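Local structure of maltose/maltodextrin-binding protein (Thermus thermophilus, 2GH9) at residues 2-7 and 54-59; 147-152 and 207-212. The protein binds maltotriose in the cleft between its two lobes, probably as the periplasmic receptor that delivers maltodextrins to an uptake system. All blocks are in the same frame, centred on the assembly; numbering follows the deposited sequence.

Interactions 1 and 2 lie on opposite sides of the chain's centre, with their own centres 37 Å apart and their nearest atoms about 17 Å apart, so they do not touch. Interaction 1 pairs strands 3-7 and 58-63 in the larger mixed sheet, whereas interaction 2 sets a loop against edge strand 149-150 of a separate four-stranded sheet. The bound sugar lies between them: the side chains of Val59 in interaction 1 and Tyr151 in interaction 2 each stand about 10 Å from a glucose unit. At that distance, neither of these two side chains touches the sugar. Direct backbone bonds join the segments of interaction 1; a water bridges those of interaction 2.

Interaction 1 of 2, residues 2-7 and 54-59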
# COMPACT_ATOMS: atom_id res chain seq x y z
N LYS A 2 -0.96 27.54 -14.45
CA LYS A 2 -0.94 26.85 -13.13
C LYS A 2 -1.56 25.46 -13.23
O LYS A 2 -2.69 25.31 -13.69
CB LYS A 2 -1.69 27.66 -12.07
CG LYS A 2 -1.75 26.97 -10.67
CD LYS A 2 -2.51 27.81 -9.63
CE LYS A 2 -1.60 28.42 -8.55
NZ LYS A 2 -2.41 29.06 -7.45
N ILE A 3 -0.83 24.44 -12.79
CA ILE A 3 -1.42 23.10 -12.66
C ILE A 3 -1.55 22.75 -11.19
O ILE A 3 -0.81 23.27 -10.37
CB ILE A 3 -0.61 22.02 -13.40
CG1 ILE A 3 0.87 22.08 -13.01
CG2 ILE A 3 -0.82 22.16 -14.91
CD1 ILE A 3 1.62 20.86 -13.37
N THR A 4 -2.50 21.87 -10.86
CA THR A 4 -2.69 21.44 -9.48
C THR A 4 -2.43 19.94 -9.34
O THR A 4 -2.71 19.15 -10.24
CB THR A 4 -4.08 21.81 -8.94
OG1 THR A 4 -5.08 21.03 -9.59
CG2 THR A 4 -4.36 23.31 -9.16
N VAL A 5 -1.83 19.59 -8.20
CA VAL A 5 -1.48 18.22 -7.84
C VAL A 5 -2.21 17.86 -6.56
O VAL A 5 -2.07 18.54 -5.58
CB VAL A 5 0.04 18.06 -7.58
CG1 VAL A 5 0.43 16.60 -7.22
CG2 VAL A 5 0.81 18.53 -8.78
N TRP A 6 -3.01 16.79 -6.60
CA TRP A 6 -3.51 16.16 -5.37
C TRP A 6 -2.52 15.14 -4.88
O TRP A 6 -2.02 14.33 -5.67
CB TRP A 6 -4.85 15.49 -5.62
CG TRP A 6 -5.98 16.44 -5.73
CD1 TRP A 6 -5.96 17.78 -5.47
CD2 TRP A 6 -7.32 16.12 -6.11
NE1 TRP A 6 -7.20 18.32 -5.69
CE2 TRP A 6 -8.06 17.32 -6.07
CE3 TRP A 6 -7.96 14.93 -6.49
CZ2 TRP A 6 -9.41 17.37 -6.38
CZ3 TRP A 6 -9.30 14.98 -6.81
CH2 TRP A 6 -10.02 16.20 -6.75
N THR A 7 -2.22 15.18 -3.58
CA THR A 7 -1.32 14.19 -2.97
C THR A 7 -1.77 13.75 -1.58
O THR A 7 -2.34 14.55 -0.83
CB THR A 7 0.14 14.74 -2.86
OG1 THR A 7 1.01 13.70 -2.45
CG2 THR A 7 0.23 15.91 -1.90
N GLN A 54 -13.58 19.47 -12.03
CA GLN A 54 -13.40 19.77 -10.60
C GLN A 54 -12.21 19.04 -9.93
O GLN A 54 -11.98 19.24 -8.71
CB GLN A 54 -14.65 19.39 -9.81
CG GLN A 54 -15.94 20.16 -10.12
CD GLN A 54 -17.15 19.43 -9.59
OE1 GLN A 54 -17.11 18.23 -9.38
NE2 GLN A 54 -18.24 20.15 -9.35
N ALA A 55 -11.47 18.21 -10.68
CA ALA A 55 -10.30 17.49 -10.12
C ALA A 55 -8.96 18.12 -10.54
O ALA A 55 -8.88 18.89 -11.50
CB ALA A 55 -10.34 16.01 -10.48
N ALA A 56 -7.91 17.77 -9.79
CA ALA A 56 -6.55 18.23 -10.08
C ALA A 56 -6.02 17.72 -11.42
O ALA A 56 -6.52 16.73 -11.97
CB ALA A 56 -5.58 17.78 -8.96
N ASP A 57 -4.99 18.39 -11.91
CA ASP A 57 -4.36 18.04 -13.18
C ASP A 57 -3.59 16.74 -13.10
O ASP A 57 -3.43 16.07 -14.10
CB ASP A 57 -3.44 19.18 -13.63
CG ASP A 57 -4.22 20.44 -13.96
OD1 ASP A 57 -4.94 20.42 -14.97
OD2 ASP A 57 -4.16 21.42 -13.21
N LEU A 58 -3.09 16.41 -11.91
CA LEU A 58 -2.44 15.12 -11.69
C LEU A 58 -2.57 14.65 -10.25
O LEU A 58 -2.94 15.42 -9.35
CB LEU A 58 -0.97 15.12 -12.16
CG LEU A 58 0.11 16.12 -11.74
CD1 LEU A 58 1.49 15.62 -12.15
CD2 LEU A 58 -0.17 17.47 -12.35
N VAL A 59 -2.36 13.35 -10.04
CA VAL A 59 -2.33 12.78 -8.69
C VAL A 59 -0.97 12.16 -8.54
O VAL A 59 -0.58 11.32 -9.36
CB VAL A 59 -3.42 11.72 -8.43
CG1 VAL A 59 -3.43 11.33 -6.92
CG2 VAL A 59 -4.79 12.21 -8.83
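Trp6 and Ala56 form the apolar centre: CB of Ala56 sits over one face of the indole, 3.5 Å from the centroid of the five-membered ring and 9° off its normal, a CH-pi contact. Ala55 CB reaches the far end of the six-membered ring at CH2 (3.7 Å), while Phe46 and Lys45 of helix 39-49 also touch the Trp6 side chain. An alanine in place of Trp6 would probably open a gap beside Ala55 and Ala56 and leave the Ala56 methyl without its aromatic partner. Leu58 projects from the other side of the sheet, its CD2 3.9 Å from Val5 CG2, with Ile3 next to it and Phe286 of helix 280-290 packed on all three. Between these layers, Trp6 N donates to Leu58 O and Leu58 N to Thr4 O (3.2 Å). At the polar edge Asp57 accepts from Thr4 N through the anti lone pair of OD2 (2.9 Å, 160°); Ser277 holds OD1. The bridges Val5-Leu58 and Trp6-Val59 make this a parallel strand pair covered by helices on both faces, the alpha/beta arrangement of a periplasmic binding protein lobe.

Interaction 2 of 2, residues 147-152 and 207-212; sequences FGFLYN and NLVPEG
Val209 packs against Phe149 and Tyr151, with Leu150 more distant, and apolar contacts carry most of this junction. Its CG2, anti to the carbonyl carbon and beside the backbone N, lies 4.1 Å from Phe149 CD2 and equally far from Tyr151 CD1, meeting the tyrosine ring at its edge. Tyr151 and Val209 cross at about a right angle. Leu208 CD1 adds a second contact to Phe149 CD2 (4.2 Å). Leu150 puts CD2 4.0 Å from Pro210 CD and 3.6 Å from the carbonyl oxygen of Leu208. Polar contact between the segments runs through water. Phe149 O and Leu208 O approach to 3.1 Å, but both are acceptors and cannot bond to each other. A single water joins the two segments instead, accepting from Phe149 N (2.9 Å) and donating to Leu208 O (2.9 Å). Outside the segments, Asn159 takes the Tyr151 hydroxyl, Phe134 meets the Phe149 ring edge-to-face, and Arg203 binds Val209 O. The arrangement lays the loop between helices 189-204 and 215-224 against the edge strand 149-150 of a four-stranded sheet, part of the alpha/beta lobe characteristic of periplasmic binding proteins.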
# COMPACT_ATOMS: atom_id res chain seq x y z
N PHE A 147 4.00 -0.83 24.32
CA PHE A 147 3.36 -1.87 23.52
C PHE A 147 4.41 -2.70 22.79
O PHE A 147 5.40 -2.15 22.29
CB PHE A 147 2.38 -1.26 22.53
CG PHE A 147 1.20 -0.60 23.17
CD1 PHE A 147 0.05 -1.33 23.46
CD2 PHE A 147 1.22 0.76 23.47
CE1 PHE A 147 -1.06 -0.72 24.05
CE2 PHE A 147 0.12 1.38 24.07
CZ PHE A 147 -1.02 0.63 24.35
N GLY A 148 4.21 -4.01 22.74
CA GLY A 148 5.13 -4.88 22.00
C GLY A 148 4.80 -4.93 20.51
O GLY A 148 5.70 -4.97 19.68
N PHE A 149 3.50 -4.95 20.19
CA PHE A 149 3.02 -5.01 18.82
C PHE A 149 1.65 -4.37 18.60
O PHE A 149 0.67 -4.68 19.28
CB PHE A 149 2.98 -6.45 18.31
CG PHE A 149 2.39 -6.58 16.94
CD1 PHE A 149 3.06 -6.05 15.84
CD2 PHE A 149 1.18 -7.22 16.74
CE1 PHE A 149 2.52 -6.16 14.58
CE2 PHE A 149 0.64 -7.33 15.47
CZ PHE A 149 1.31 -6.80 14.40
N LEU A 150 1.60 -3.47 17.61
CA LEU A 150 0.38 -2.81 17.24
C LEU A 150 0.35 -2.67 15.72
O LEU A 150 1.39 -2.61 15.07
CB LEU A 150 0.28 -1.43 17.89
CG LEU A 150 0.08 -1.34 19.42
CD1 LEU A 150 -0.00 0.15 19.86
CD2 LEU A 150 -1.18 -2.12 19.81
N TYR A 151 -0.86 -2.64 15.17
CA TYR A 151 -1.06 -2.38 13.74
C TYR A 151 -2.53 -2.04 13.46
O TYR A 151 -3.39 -2.22 14.33
CB TYR A 151 -0.59 -3.58 12.87
CG TYR A 151 -1.58 -4.72 12.69
CD1 TYR A 151 -1.96 -5.51 13.77
CD2 TYR A 151 -2.12 -5.03 11.44
CE1 TYR A 151 -2.86 -6.53 13.63
CE2 TYR A 151 -3.03 -6.07 11.28
CZ TYR A 151 -3.39 -6.82 12.40
OH TYR A 151 -4.27 -7.86 12.32
N ASN A 152 -2.79 -1.56 12.25
CA ASN A 152 -4.15 -1.24 11.81
C ASN A 152 -4.99 -2.50 11.61
O ASN A 152 -5.25 -2.92 10.49
CB ASN A 152 -4.10 -0.37 10.54
CG ASN A 152 -5.41 0.28 10.21
OD1 ASN A 152 -6.40 0.15 10.94
ND2 ASN A 152 -5.43 1.01 9.09
N ASN A 207 -3.69 -11.09 23.27
CA ASN A 207 -3.78 -9.80 23.97
C ASN A 207 -2.71 -8.80 23.52
O ASN A 207 -2.00 -8.20 24.34
CB ASN A 207 -3.76 -10.00 25.50
CG ASN A 207 -4.15 -8.73 26.26
OD1 ASN A 207 -5.11 -8.04 25.90
ND2 ASN A 207 -3.39 -8.42 27.31
N LEU A 208 -2.59 -8.64 22.19
CA LEU A 208 -1.56 -7.77 21.62
C LEU A 208 -2.13 -6.44 21.11
O LEU A 208 -1.53 -5.37 21.32
CB LEU A 208 -0.79 -8.50 20.50
CG LEU A 208 0.15 -9.63 20.93
CD1 LEU A 208 0.93 -10.20 19.74
CD2 LEU A 208 1.11 -9.15 21.99
N VAL A 209 -3.31 -6.52 20.48
CA VAL A 209 -3.92 -5.37 19.82
C VAL A 209 -5.30 -5.11 20.40
O VAL A 209 -6.27 -5.73 20.00
CB VAL A 209 -4.00 -5.59 18.29
CG1 VAL A 209 -4.40 -4.28 17.61
CG2 VAL A 209 -2.63 -6.11 17.74
N PRO A 210 -5.40 -4.18 21.37
CA PRO A 210 -6.71 -3.89 21.97
C PRO A 210 -7.67 -3.11 21.07
O PRO A 210 -7.35 -2.73 19.94
CB PRO A 210 -6.35 -3.07 23.22
CG PRO A 210 -5.01 -2.46 22.92
CD PRO A 210 -4.30 -3.41 21.99
N GLU A 211 -8.88 -2.90 21.60
CA GLU A 211 -9.88 -2.07 20.97
C GLU A 211 -9.34 -0.66 20.66
O GLU A 211 -8.44 -0.14 21.35
CB GLU A 211 -11.13 -2.02 21.87
CG GLU A 211 -12.13 -0.94 21.52
CD GLU A 211 -12.82 -1.15 20.19
OE1 GLU A 211 -13.20 -2.30 19.89
OE2 GLU A 211 -13.03 -0.14 19.46
N GLY A 212 -9.84 -0.07 19.59
CA GLY A 212 -9.52 1.30 19.24
C GLY A 212 -8.30 1.48 18.36
O GLY A 212 -8.09 2.57 17.83
O HOH W 1 1.24 -4.94 22.03